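Local coordinates for uncharacterized protein (Candida albicans, PDB 5K04), which probably serves as the non-catalytic auxiliary subunit of the NatB N-terminal acetyltransferase complex, holding the catalytic subunit NAT3, at residues D460-I465 and L508-A513; P430-L435 and T440-L445; N504-N509 and V569-T574; W414-Y419 and N446-T451; I515-T520 and L669-K674. All blocks are in the same frame, centred on the assembly; numbering follows the deposited sequence.

Contact 1: residues D460-I465 and L508-A513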
# COMPACT_ATOMS: atom_id res chain seq x y z
N ASP A 460 -19.08 9.38 5.62
CA ASP A 460 -19.52 8.16 4.94
C ASP A 460 -18.47 7.66 3.96
O ASP A 460 -18.32 6.45 3.77
CB ASP A 460 -20.85 8.42 4.24
CG ASP A 460 -21.99 8.70 5.22
OD1 ASP A 460 -22.02 8.07 6.30
OD2 ASP A 460 -22.87 9.53 4.90
N ALA A 461 -17.72 8.57 3.34
CA ALA A 461 -16.62 8.16 2.47
C ALA A 461 -15.51 7.48 3.26
O ALA A 461 -14.95 6.47 2.83
CB ALA A 461 -16.08 9.36 1.69
N TRP A 462 -15.19 8.02 4.44
CA TRP A 462 -14.18 7.41 5.29
C TRP A 462 -14.59 6.02 5.77
O TRP A 462 -13.77 5.10 5.82
CB TRP A 462 -13.88 8.30 6.49
CG TRP A 462 -12.98 9.43 6.16
CD1 TRP A 462 -13.32 10.76 6.07
CD2 TRP A 462 -11.59 9.35 5.85
NE1 TRP A 462 -12.22 11.50 5.74
CE2 TRP A 462 -11.15 10.67 5.59
CE3 TRP A 462 -10.68 8.30 5.77
CZ2 TRP A 462 -9.83 10.96 5.26
CZ3 TRP A 462 -9.35 8.59 5.42
CH2 TRP A 462 -8.94 9.91 5.18
N VAL A 463 -15.86 5.85 6.15
CA VAL A 463 -16.36 4.53 6.53
C VAL A 463 -16.20 3.57 5.36
O VAL A 463 -15.86 2.39 5.54
CB VAL A 463 -17.82 4.64 7.00
CG1 VAL A 463 -18.45 3.27 7.17
CG2 VAL A 463 -17.92 5.43 8.29
N ASP A 464 -16.43 4.07 4.14
CA ASP A 464 -16.26 3.25 2.95
C ASP A 464 -14.80 2.82 2.79
O ASP A 464 -14.51 1.67 2.44
CB ASP A 464 -16.74 4.03 1.72
CG ASP A 464 -16.93 3.16 0.52
OD1 ASP A 464 -17.83 2.29 0.56
OD2 ASP A 464 -16.19 3.34 -0.47
N ILE A 465 -13.87 3.74 3.07
CA ILE A 465 -12.46 3.40 3.09
C ILE A 465 -12.17 2.34 4.15
O ILE A 465 -11.42 1.39 3.90
CB ILE A 465 -11.63 4.68 3.30
CG1 ILE A 465 -11.78 5.60 2.09
CG2 ILE A 465 -10.17 4.37 3.51
CD1 ILE A 465 -11.02 6.89 2.18
N LEU A 508 -4.44 3.08 8.04
CA LEU A 508 -5.60 2.45 8.67
C LEU A 508 -5.99 3.18 9.94
O LEU A 508 -7.17 3.44 10.19
CB LEU A 508 -5.30 0.98 8.99
CG LEU A 508 -6.14 0.35 10.10
CD1 LEU A 508 -7.60 0.19 9.68
CD2 LEU A 508 -5.53 -1.01 10.60
N ASN A 509 -4.99 3.48 10.77
CA ASN A 509 -5.24 4.17 12.04
C ASN A 509 -5.67 5.62 11.81
O ASN A 509 -6.53 6.13 12.53
CB ASN A 509 -4.00 4.05 12.91
CG ASN A 509 -3.85 2.65 13.50
OD1 ASN A 509 -4.77 2.16 14.17
ND2 ASN A 509 -2.73 1.99 13.23
N PHE A 510 -5.11 6.27 10.79
CA PHE A 510 -5.61 7.58 10.40
C PHE A 510 -7.07 7.51 9.99
O PHE A 510 -7.87 8.39 10.34
CB PHE A 510 -4.78 8.17 9.27
CG PHE A 510 -5.22 9.53 8.89
CD1 PHE A 510 -5.06 10.57 9.78
CD2 PHE A 510 -5.85 9.76 7.69
CE1 PHE A 510 -5.49 11.82 9.46
CE2 PHE A 510 -6.29 11.01 7.36
CZ PHE A 510 -6.12 12.05 8.25
N THR A 511 -7.43 6.47 9.22
CA THR A 511 -8.82 6.27 8.82
C THR A 511 -9.74 6.17 10.04
O THR A 511 -10.81 6.79 10.06
CB THR A 511 -8.92 5.01 7.93
OG1 THR A 511 -8.22 5.23 6.70
CG2 THR A 511 -10.35 4.67 7.63
N VAL A 512 -9.33 5.41 11.07
CA VAL A 512 -10.12 5.29 12.29
C VAL A 512 -10.15 6.62 13.04
O VAL A 512 -11.22 7.06 13.49
CB VAL A 512 -9.59 4.14 13.18
CG1 VAL A 512 -10.32 4.09 14.53
CG2 VAL A 512 -9.71 2.78 12.47
N ALA A 513 -8.99 7.27 13.18
CA ALA A 513 -8.93 8.57 13.87
C ALA A 513 -9.84 9.59 13.20
O ALA A 513 -10.53 10.36 13.88
CB ALA A 513 -7.49 9.08 13.88
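Trp462 and Phe510 meet through the outer parts of their rings. CH2 of Trp462 lies 3.6 Å from CE2 of Phe510. The ring planes stand at 79° to each other, but the pair is oblique and neither a stack nor a T-shaped contact. Thr511 takes up the next part of the indole. Its OG1 sits at the edge of the ring, near its plane, 3.8 Å from CZ3 of Trp462. The same OG1 lies 3.8 Å from CG2 of Ile465, so the hydroxyl touches both an aromatic edge and a methyl group. Its polar needs are met elsewhere: it is hydrogen-bonded to Ser507 O, one turn back, and to Asn446 ND2. CG2 of Thr511 is anti to the backbone N and reaches 4.1 Å from CE3 of Trp462. Phe510 places its ring with CG anti to the backbone N (chi1 -177°), which swings the ring over to the indole.

Leu449 and Ile518 also touch the indole, and Tyr466 and Tyr469 pack on Thr511. The two helix segments run roughly antiparallel, at 147°, with axes 9.6 Å apart. This is plain helix packing in the helical MDM20/NAA25 fold. It joins helix 456-485 to helix 506-521, while Thr574 of helix 571-584 also packs on Phe510.

Contact 2: residues P430-L435 and T440-L445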
# COMPACT_ATOMS: atom_id res chain seq x y z
N PRO A 430 -13.40 15.66 -4.38
CA PRO A 430 -13.83 15.47 -5.78
C PRO A 430 -12.70 15.01 -6.69
O PRO A 430 -12.92 14.20 -7.60
CB PRO A 430 -14.38 16.85 -6.17
CG PRO A 430 -14.85 17.44 -4.85
CD PRO A 430 -13.78 17.00 -3.87
N ILE A 431 -11.48 15.49 -6.44
CA ILE A 431 -10.33 15.10 -7.25
C ILE A 431 -9.94 13.66 -6.98
O ILE A 431 -9.76 12.85 -7.90
CB ILE A 431 -9.16 16.06 -6.98
CG1 ILE A 431 -9.59 17.50 -7.29
CG2 ILE A 431 -7.94 15.66 -7.79
CD1 ILE A 431 -8.66 18.54 -6.71
N TYR A 432 -9.79 13.32 -5.69
CA TYR A 432 -9.49 11.96 -5.24
C TYR A 432 -10.46 10.94 -5.83
O TYR A 432 -10.05 9.90 -6.36
CB TYR A 432 -9.55 11.93 -3.70
CG TYR A 432 -9.12 10.66 -2.99
CD1 TYR A 432 -10.01 9.60 -2.77
CD2 TYR A 432 -7.84 10.54 -2.49
CE1 TYR A 432 -9.60 8.45 -2.09
CE2 TYR A 432 -7.42 9.39 -1.81
CZ TYR A 432 -8.30 8.36 -1.61
OH TYR A 432 -7.86 7.23 -0.93
N ASN A 433 -11.76 11.26 -5.77
CA ASN A 433 -12.78 10.36 -6.31
C ASN A 433 -12.80 10.33 -7.84
O ASN A 433 -13.18 9.32 -8.43
CB ASN A 433 -14.16 10.77 -5.78
CG ASN A 433 -14.31 10.52 -4.30
OD1 ASN A 433 -13.66 9.66 -3.73
ND2 ASN A 433 -15.21 11.28 -3.67
N GLY A 434 -12.44 11.44 -8.49
CA GLY A 434 -12.32 11.44 -9.94
C GLY A 434 -11.16 10.59 -10.45
O GLY A 434 -11.12 10.24 -11.63
N LEU A 435 -10.20 10.27 -9.57
CA LEU A 435 -9.11 9.35 -9.88
C LEU A 435 -9.51 7.89 -9.69
O LEU A 435 -8.71 6.99 -10.00
CB LEU A 435 -7.90 9.68 -9.01
CG LEU A 435 -7.02 10.84 -9.51
CD1 LEU A 435 -6.04 11.29 -8.44
CD2 LEU A 435 -6.27 10.44 -10.76
N THR A 440 -6.70 -1.11 -2.49
CA THR A 440 -5.38 -0.91 -1.92
C THR A 440 -4.85 0.51 -2.14
O THR A 440 -4.04 1.01 -1.35
CB THR A 440 -4.43 -1.95 -2.50
OG1 THR A 440 -4.95 -3.25 -2.20
CG2 THR A 440 -2.99 -1.80 -1.93
N GLN A 441 -5.33 1.20 -3.18
CA GLN A 441 -4.90 2.59 -3.38
C GLN A 441 -5.30 3.48 -2.21
O GLN A 441 -4.62 4.49 -1.95
CB GLN A 441 -5.48 3.12 -4.69
CG GLN A 441 -5.08 2.32 -5.92
CD GLN A 441 -5.57 2.97 -7.19
OE1 GLN A 441 -6.77 3.16 -7.37
NE2 GLN A 441 -4.65 3.34 -8.07
N HIS A 442 -6.37 3.15 -1.48
CA HIS A 442 -6.69 3.91 -0.27
C HIS A 442 -5.57 3.79 0.76
O HIS A 442 -5.24 4.76 1.43
CB HIS A 442 -8.00 3.45 0.36
CG HIS A 442 -9.21 3.76 -0.47
ND1 HIS A 442 -9.54 5.03 -0.87
CD2 HIS A 442 -10.20 2.96 -0.94
CE1 HIS A 442 -10.66 5.01 -1.56
NE2 HIS A 442 -11.09 3.76 -1.61
N GLU A 443 -4.95 2.61 0.87
CA GLU A 443 -3.88 2.44 1.84
C GLU A 443 -2.67 3.30 1.47
O GLU A 443 -1.97 3.79 2.37
CB GLU A 443 -3.51 0.96 1.97
CG GLU A 443 -2.13 0.69 2.55
CD GLU A 443 -2.03 0.93 4.05
OE1 GLU A 443 -3.09 1.02 4.72
OE2 GLU A 443 -0.89 1.01 4.55
N THR A 444 -2.45 3.55 0.18
CA THR A 444 -1.28 4.29 -0.25
C THR A 444 -1.54 5.78 -0.50
O THR A 444 -0.58 6.56 -0.48
CB THR A 444 -0.65 3.65 -1.52
OG1 THR A 444 -1.59 3.63 -2.60
CG2 THR A 444 -0.22 2.22 -1.21
N LEU A 445 -2.81 6.19 -0.70
CA LEU A 445 -3.14 7.55 -1.15
C LEU A 445 -4.07 8.33 -0.22
O LEU A 445 -4.26 9.53 -0.41
CB LEU A 445 -3.78 7.49 -2.55
CG LEU A 445 -2.81 6.92 -3.60
CD1 LEU A 445 -3.49 6.74 -4.96
CD2 LEU A 445 -1.55 7.83 -3.71
O HOH W 1 -7.28 5.03 -9.72
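Tyr432 and Leu445 are the nearest residues along the two backbones, with CA atoms 8.7 Å apart. The segments of helix 429-434 and helix 440-445 run at 140° to each other, and their axes stay 12.9 Å apart. Long side chains therefore have to span the gap. Tyr432 does most of this. Its CG is anti to the backbone N (chi1 -173°), which sends the ring across to the second helix. There OH forms a 2.8 Å hydrogen bond with His442 ND1, and either atom could be the donor. The two rings meet rim to rim, with planes only 21° apart, and neither covers the face of the other. On another part of its edge, CE2 of Tyr432 lies 3.5 Å from the carbonyl O of Leu445 and 4.2 Å from its CB. Ile437, in the short turn between the helices, packs against Tyr432, His442 and Leu445.

The second helix also faces the catalytic subunit. Thr444 OG1 is hydrogen-bonded to Asn16 of the NAT3 chain, and Gln441 packs on Leu20 of that chain. The Tyr432 bond pairs the buried phenol OH with ND1 of the imidazole across two short successive helices joined by a turn. It probably helps fix the rotation of the imidazole, on a helix that meets NAT3.

Contact 3: residues N504-N509 and V569-T574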
# COMPACT_ATOMS: atom_id res chain seq x y z
N ASN A 504 -1.61 -2.95 10.76
CA ASN A 504 -1.52 -1.81 11.67
C ASN A 504 -0.83 -0.64 11.00
O ASN A 504 0.14 -0.08 11.51
CB ASN A 504 -0.80 -2.18 12.95
CG ASN A 504 -1.21 -1.30 14.08
OD1 ASN A 504 -2.30 -0.72 14.05
ND2 ASN A 504 -0.36 -1.18 15.07
N SER A 505 -1.32 -0.27 9.82
CA SER A 505 -0.69 0.79 9.06
C SER A 505 -1.16 2.15 9.57
O SER A 505 -2.24 2.28 10.15
CB SER A 505 -0.98 0.65 7.56
OG SER A 505 -2.24 1.17 7.18
N ILE A 506 -0.31 3.15 9.37
CA ILE A 506 -0.66 4.51 9.75
C ILE A 506 -1.89 4.98 8.97
O ILE A 506 -2.73 5.71 9.50
CB ILE A 506 0.56 5.44 9.57
CG1 ILE A 506 0.21 6.89 9.93
CG2 ILE A 506 1.10 5.35 8.14
CD1 ILE A 506 0.07 7.11 11.41
N SER A 507 -2.05 4.50 7.73
CA SER A 507 -3.21 4.89 6.93
C SER A 507 -4.51 4.29 7.48
O SER A 507 -5.58 4.91 7.37
CB SER A 507 -2.99 4.48 5.47
OG SER A 507 -1.82 5.10 4.94
N LEU A 508 -4.44 3.08 8.04
CA LEU A 508 -5.60 2.45 8.67
C LEU A 508 -5.99 3.18 9.94
O LEU A 508 -7.17 3.44 10.19
CB LEU A 508 -5.30 0.98 8.99
CG LEU A 508 -6.14 0.35 10.10
CD1 LEU A 508 -7.60 0.19 9.68
CD2 LEU A 508 -5.53 -1.01 10.60
N ASN A 509 -4.99 3.48 10.77
CA ASN A 509 -5.24 4.17 12.04
C ASN A 509 -5.67 5.62 11.81
O ASN A 509 -6.53 6.13 12.53
CB ASN A 509 -4.00 4.05 12.91
CG ASN A 509 -3.85 2.65 13.50
OD1 ASN A 509 -4.77 2.16 14.17
ND2 ASN A 509 -2.73 1.99 13.23
N VAL A 569 0.70 15.78 7.00
CA VAL A 569 0.39 14.63 7.83
C VAL A 569 0.98 14.85 9.21
O VAL A 569 1.97 15.57 9.37
CB VAL A 569 0.91 13.33 7.20
CG1 VAL A 569 0.22 13.06 5.84
CG2 VAL A 569 2.44 13.36 7.07
N ASN A 570 0.37 14.22 10.22
CA ASN A 570 0.85 14.25 11.61
C ASN A 570 0.63 12.87 12.21
O ASN A 570 -0.46 12.57 12.73
CB ASN A 570 0.15 15.34 12.42
CG ASN A 570 0.83 15.59 13.77
OD1 ASN A 570 1.66 14.79 14.21
ND2 ASN A 570 0.50 16.70 14.41
N ASP A 571 1.66 12.03 12.15
CA ASP A 571 1.49 10.62 12.49
C ASP A 571 1.40 10.39 13.99
O ASP A 571 0.67 9.49 14.44
CB ASP A 571 2.63 9.78 11.90
CG ASP A 571 2.66 9.82 10.36
OD1 ASP A 571 1.72 10.39 9.75
OD2 ASP A 571 3.64 9.32 9.78
N VAL A 572 2.13 11.18 14.79
CA VAL A 572 2.06 11.01 16.23
C VAL A 572 0.70 11.44 16.77
O VAL A 572 0.16 10.83 17.70
CB VAL A 572 3.21 11.76 16.90
CG1 VAL A 572 3.02 11.77 18.40
CG2 VAL A 572 4.55 11.08 16.53
N ALA A 573 0.10 12.48 16.19
CA ALA A 573 -1.22 12.92 16.64
C ALA A 573 -2.26 11.83 16.39
O ALA A 573 -3.15 11.60 17.22
CB ALA A 573 -1.60 14.22 15.94
N THR A 574 -2.16 11.14 15.25
CA THR A 574 -3.05 10.02 14.95
C THR A 574 -3.04 9.00 16.08
O THR A 574 -4.09 8.58 16.56
CB THR A 574 -2.61 9.37 13.64
OG1 THR A 574 -2.73 10.33 12.59
CG2 THR A 574 -3.44 8.15 13.31
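Ile506 packs against Asp571 where two helices begin side by side, each with an N-cap residue just ahead of it. Along the first segment, Asn504 comes first and lends OD1 to Asn509 further on. Ser505 is the N-cap of helix 506-521, and its OG accepts from Leu508 N at 3.0 Å. That OG is also hydrogen-bonded to Glu443. Asn570 caps helix 571-584 in the same way, through a weak bond to Ala573 N. Ile506 then makes the main contact. With CG1 anti to the backbone N (chi1 179°) and a bend at chi2, CD1 comes 3.7 Å from CB of Asp571. The two side chains cross at about a right angle. CD1 also touches CG2 of Thr574, at 4.1 Å. The carboxylate of Asp571 forms a salt bridge with Arg550. One turn on, the backbone C of Asn509 lies 3.7 Å from Thr574 CG2. The amide of Asn509 turns back to its own segment: ND2 donates to Asn504 OD1 at 2.9 Å, nearly straight at 174°, reaching the oxygen from above its carbonyl plane.

Contact 4: residues W414-Y419 and N446-T451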
# COMPACT_ATOMS: atom_id res chain seq x y z
N TRP A 414 -0.90 16.80 -7.53
CA TRP A 414 -0.31 18.06 -7.12
C TRP A 414 -1.39 19.07 -6.75
O TRP A 414 -1.25 19.80 -5.76
CB TRP A 414 0.60 18.60 -8.24
CG TRP A 414 1.98 18.07 -8.15
CD1 TRP A 414 2.51 17.03 -8.87
CD2 TRP A 414 3.01 18.50 -7.25
NE1 TRP A 414 3.81 16.80 -8.49
CE2 TRP A 414 4.14 17.69 -7.49
CE3 TRP A 414 3.09 19.49 -6.26
CZ2 TRP A 414 5.35 17.84 -6.78
CZ3 TRP A 414 4.29 19.65 -5.56
CH2 TRP A 414 5.40 18.82 -5.82
N LEU A 415 -2.48 19.11 -7.53
CA LEU A 415 -3.60 19.99 -7.20
C LEU A 415 -4.11 19.72 -5.79
O LEU A 415 -4.40 20.66 -5.03
CB LEU A 415 -4.72 19.80 -8.23
CG LEU A 415 -5.93 20.71 -8.05
CD1 LEU A 415 -5.47 22.18 -8.01
CD2 LEU A 415 -6.95 20.48 -9.16
N MET A 416 -4.20 18.44 -5.40
CA MET A 416 -4.60 18.11 -4.04
C MET A 416 -3.56 18.59 -3.02
O MET A 416 -3.92 19.13 -1.97
CB MET A 416 -4.87 16.61 -3.91
CG MET A 416 -6.24 16.20 -4.44
SD MET A 416 -6.83 14.58 -4.01
CE MET A 416 -5.64 13.68 -4.88
N LYS A 417 -2.27 18.44 -3.34
CA LYS A 417 -1.22 18.91 -2.44
C LYS A 417 -1.32 20.41 -2.20
O LYS A 417 -1.20 20.88 -1.07
CB LYS A 417 0.17 18.55 -2.98
CG LYS A 417 0.41 17.05 -3.08
CD LYS A 417 1.80 16.68 -3.62
CE LYS A 417 2.93 17.31 -2.81
NZ LYS A 417 4.26 16.77 -3.25
N LEU A 418 -1.53 21.19 -3.28
CA LEU A 418 -1.67 22.64 -3.14
C LEU A 418 -2.88 23.00 -2.28
O LEU A 418 -2.77 23.80 -1.35
CB LEU A 418 -1.79 23.31 -4.51
CG LEU A 418 -0.64 23.25 -5.54
CD1 LEU A 418 -0.74 24.38 -6.57
CD2 LEU A 418 0.69 23.28 -4.89
N TYR A 419 -4.05 22.40 -2.59
CA TYR A 419 -5.24 22.62 -1.78
C TYR A 419 -5.01 22.25 -0.33
O TYR A 419 -5.65 22.82 0.56
CB TYR A 419 -6.42 21.79 -2.31
CG TYR A 419 -7.17 22.37 -3.50
CD1 TYR A 419 -7.44 23.73 -3.60
CD2 TYR A 419 -7.64 21.54 -4.50
CE1 TYR A 419 -8.16 24.24 -4.70
CE2 TYR A 419 -8.33 22.03 -5.58
CZ TYR A 419 -8.59 23.38 -5.69
OH TYR A 419 -9.28 23.84 -6.78
N ASN A 446 -4.68 7.65 0.74
CA ASN A 446 -5.47 8.16 1.85
C ASN A 446 -5.07 9.54 2.36
O ASN A 446 -5.91 10.41 2.59
CB ASN A 446 -5.27 7.15 2.98
CG ASN A 446 -6.29 7.21 3.98
OD1 ASN A 446 -6.94 8.24 4.15
ND2 ASN A 446 -6.45 6.12 4.72
N TYR A 447 -3.77 9.66 2.62
CA TYR A 447 -3.22 10.82 3.30
C TYR A 447 -3.45 12.11 2.52
O TYR A 447 -3.37 13.19 3.11
CB TYR A 447 -1.74 10.59 3.54
CG TYR A 447 -0.88 10.74 2.30
CD1 TYR A 447 -0.37 12.00 1.93
CD2 TYR A 447 -0.54 9.64 1.50
CE1 TYR A 447 0.43 12.16 0.77
CE2 TYR A 447 0.27 9.80 0.34
CZ TYR A 447 0.74 11.06 -0.01
OH TYR A 447 1.53 11.21 -1.13
N TYR A 448 -3.73 12.01 1.21
CA TYR A 448 -4.14 13.17 0.43
C TYR A 448 -5.42 13.79 0.97
O TYR A 448 -5.70 14.96 0.68
CB TYR A 448 -4.32 12.81 -1.06
CG TYR A 448 -3.04 12.78 -1.86
CD1 TYR A 448 -2.46 13.96 -2.34
CD2 TYR A 448 -2.41 11.58 -2.15
CE1 TYR A 448 -1.27 13.94 -3.08
CE2 TYR A 448 -1.23 11.54 -2.87
CZ TYR A 448 -0.66 12.72 -3.35
OH TYR A 448 0.50 12.66 -4.06
N LEU A 449 -6.21 13.04 1.74
CA LEU A 449 -7.45 13.52 2.33
C LEU A 449 -7.26 14.05 3.75
O LEU A 449 -8.25 14.38 4.41
CB LEU A 449 -8.49 12.40 2.32
CG LEU A 449 -8.79 11.76 0.96
CD1 LEU A 449 -9.53 10.44 1.14
CD2 LEU A 449 -9.61 12.73 0.07
N THR A 450 -6.01 14.16 4.20
CA THR A 450 -5.71 14.56 5.58
C THR A 450 -6.49 15.79 6.03
O THR A 450 -7.06 15.81 7.12
CB THR A 450 -4.20 14.79 5.69
OG1 THR A 450 -3.49 13.56 5.44
CG2 THR A 450 -3.81 15.36 7.07
N THR A 451 -6.54 16.83 5.19
CA THR A 451 -7.11 18.13 5.55
C THR A 451 -8.59 18.26 5.21
O THR A 451 -9.18 19.32 5.45
CB THR A 451 -6.35 19.27 4.86
OG1 THR A 451 -6.50 19.15 3.44
CG2 THR A 451 -4.86 19.22 5.21
O HOH W 2 -7.28 21.69 2.30
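Tyr448 and Met416 each have CG anti to the carbonyl carbon, with chi1 -82° and -80°. This brings the tyrosine ring and the methionine chain together at about a right angle. A bend at chi3 (-65°) then folds CE of Met416 back to the ring, 4.1 Å from both CG and CD1 of Tyr448. CB of Met416 also lies 3.9 Å from CD1. The sulfur stands 5.5 Å from the ring centroid, in an oblique Met-aromatic contact. Lys417 comes to another part of the ring. Its CG is at the edge, near the ring plane, 3.5 Å from CE1 of Tyr448.

The contact sets the end of helix 409-419 against the 3-10 turn around Tyr448, which lies in the connection between helices 440-445 and 456-485. CE1 of Tyr447 lies over one face of the Tyr448 ring, offset toward its rim. The aliphatic part of Lys417 does the packing here. Its NZ goes on to a salt bridge with Glu555 and lies above one face of Trp414, offset toward the rim. Further along, a water lies 2.6 Å from Tyr419 O and 2.9 Å from Thr451 OG1, and probably bridges the segments.

Contact 5: residues I515-T520 and L669-K674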
# COMPACT_ATOMS: atom_id res chain seq x y z
N ILE A 515 -12.53 9.03 11.24
CA ILE A 515 -13.93 8.67 11.47
C ILE A 515 -14.39 9.14 12.84
O ILE A 515 -15.49 9.69 13.01
CB ILE A 515 -14.12 7.15 11.31
CG1 ILE A 515 -14.04 6.78 9.82
CG2 ILE A 515 -15.43 6.70 11.97
CD1 ILE A 515 -13.78 5.30 9.61
N LEU A 516 -13.56 8.88 13.86
CA LEU A 516 -13.92 9.28 15.22
C LEU A 516 -14.07 10.79 15.31
O LEU A 516 -15.06 11.30 15.84
CB LEU A 516 -12.85 8.77 16.19
CG LEU A 516 -12.86 7.25 16.36
CD1 LEU A 516 -11.58 6.77 17.05
CD2 LEU A 516 -14.09 6.87 17.14
N GLN A 517 -13.11 11.53 14.74
CA GLN A 517 -13.12 12.99 14.85
C GLN A 517 -14.38 13.58 14.25
O GLN A 517 -15.06 14.40 14.88
CB GLN A 517 -11.87 13.57 14.17
CG GLN A 517 -11.91 15.10 14.06
CD GLN A 517 -10.65 15.68 13.47
OE1 GLN A 517 -10.51 15.79 12.25
NE2 GLN A 517 -9.71 16.06 14.34
N ILE A 518 -14.71 13.18 13.01
CA ILE A 518 -15.89 13.71 12.34
C ILE A 518 -17.16 13.25 13.05
O ILE A 518 -18.10 14.03 13.24
CB ILE A 518 -15.85 13.28 10.85
CG1 ILE A 518 -14.52 13.74 10.22
CG2 ILE A 518 -17.04 13.84 10.05
CD1 ILE A 518 -14.33 13.23 8.81
N SER A 519 -17.18 11.98 13.49
CA SER A 519 -18.32 11.49 14.27
C SER A 519 -18.59 12.36 15.50
O SER A 519 -19.75 12.66 15.79
CB SER A 519 -18.09 10.04 14.70
OG SER A 519 -18.37 9.16 13.64
N THR A 520 -17.53 12.76 16.24
CA THR A 520 -17.78 13.53 17.46
C THR A 520 -18.08 14.99 17.16
O THR A 520 -18.84 15.63 17.90
CB THR A 520 -16.60 13.44 18.45
OG1 THR A 520 -15.53 14.27 18.02
CG2 THR A 520 -16.10 12.01 18.58
N LEU A 669 -9.48 21.77 18.08
CA LEU A 669 -10.10 22.47 19.20
C LEU A 669 -11.57 22.10 19.34
O LEU A 669 -12.05 21.86 20.46
CB LEU A 669 -9.96 23.99 19.04
CG LEU A 669 -10.59 24.75 20.23
CD1 LEU A 669 -9.87 24.37 21.54
CD2 LEU A 669 -10.57 26.25 20.04
N VAL A 670 -12.31 22.04 18.22
CA VAL A 670 -13.74 21.71 18.29
C VAL A 670 -13.92 20.32 18.87
O VAL A 670 -14.78 20.09 19.73
CB VAL A 670 -14.40 21.82 16.90
CG1 VAL A 670 -15.80 21.23 16.93
CG2 VAL A 670 -14.50 23.25 16.44
N GLU A 671 -13.11 19.36 18.39
CA GLU A 671 -13.18 17.98 18.87
C GLU A 671 -12.86 17.91 20.35
O GLU A 671 -13.53 17.20 21.12
CB GLU A 671 -12.23 17.11 18.05
CG GLU A 671 -12.05 15.68 18.53
CD GLU A 671 -10.96 14.91 17.73
OE1 GLU A 671 -9.91 15.50 17.42
OE2 GLU A 671 -11.18 13.72 17.43
N PHE A 672 -11.84 18.66 20.78
CA PHE A 672 -11.47 18.69 22.19
C PHE A 672 -12.62 19.19 23.06
O PHE A 672 -12.84 18.69 24.16
CB PHE A 672 -10.22 19.54 22.38
CG PHE A 672 -9.89 19.83 23.82
CD1 PHE A 672 -10.44 20.95 24.47
CD2 PHE A 672 -9.04 19.00 24.54
CE1 PHE A 672 -10.13 21.22 25.79
CE2 PHE A 672 -8.74 19.27 25.87
CZ PHE A 672 -9.29 20.38 26.50
N ILE A 673 -13.35 20.20 22.58
CA ILE A 673 -14.46 20.74 23.37
C ILE A 673 -15.61 19.75 23.41
O ILE A 673 -16.29 19.61 24.43
CB ILE A 673 -14.89 22.10 22.80
CG1 ILE A 673 -13.76 23.10 22.95
CG2 ILE A 673 -16.14 22.61 23.51
CD1 ILE A 673 -13.97 24.33 22.13
N LYS A 674 -15.85 19.05 22.29
CA LYS A 674 -16.87 18.00 22.31
C LYS A 674 -16.54 16.93 23.35
O LYS A 674 -17.43 16.44 24.04
CB LYS A 674 -17.00 17.36 20.92
CG LYS A 674 -17.46 18.29 19.80
CD LYS A 674 -18.86 18.81 20.02
CE LYS A 674 -19.32 19.62 18.83
NZ LYS A 674 -20.72 20.11 19.02
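Gln517 and Glu671 form the tight part of this contact, at the closest pair of CA atoms, 6.4 Å apart. Gln517 NE2 donates to Glu671 OE1 over 3.1 Å, nearly straight at 170°. The acceptor lies in the amide plane of Gln517. The amide approaches OE1 from above the carboxylate plane, and the two planes are turned 66° from each other. Both side chains are extended, with CG anti to the backbone N, and cross at about a right angle. The other carboxylate oxygen, OE2, rests 3.3 Å from CB of Gln517. Other partners hold the buried carboxylate too. Tyr581 is hydrogen-bonded to OE2, and Lys577 forms a salt bridge with OE1. The lysine's charge would probably favour the ionised carboxylate.

The other end is looser and partly exposed. Thr520 OG1 lies 3.8 Å from CG of Glu671, and this hydroxyl is also hydrogen-bonded to Tyr581. Lys674 lays its aliphatic chain by the backbone there, with CG 3.5 Å from Thr520 O, and its ammonium group lies farther off.

The segments cross at 68° with axes 9.7 Å apart. Such a polar crossing of two helices, far apart in sequence, ties helix 506-521 to helix 661-682 in this all-helical subunit, with Lys577 and Tyr581 of helix 571-584 joining the polar group.

How the contacts relate
From the N terminus, contact 4 opens first, and its loop brings helix 409-419 to the connection after helix 440-445. Contact 2 lies within that loop, between two successive short helices, and the two contacts touch through Ile431 and Leu415. Contact 1 opens after contact 4 has closed and joins helix 456-485 to helix 506-521. Asn446 bridges it to contact 4. Contact 3 begins where contact 1 ends, sharing Leu508 and Asn509, and links helix 506-521 to helix 571-584. Glu443 connects it to contact 2. Contact 5 leaves the same helix further on, crosses contact 3 along the chain, and reaches helix 661-682. Helix 506-521 thus serves contacts 1, 3 and 5.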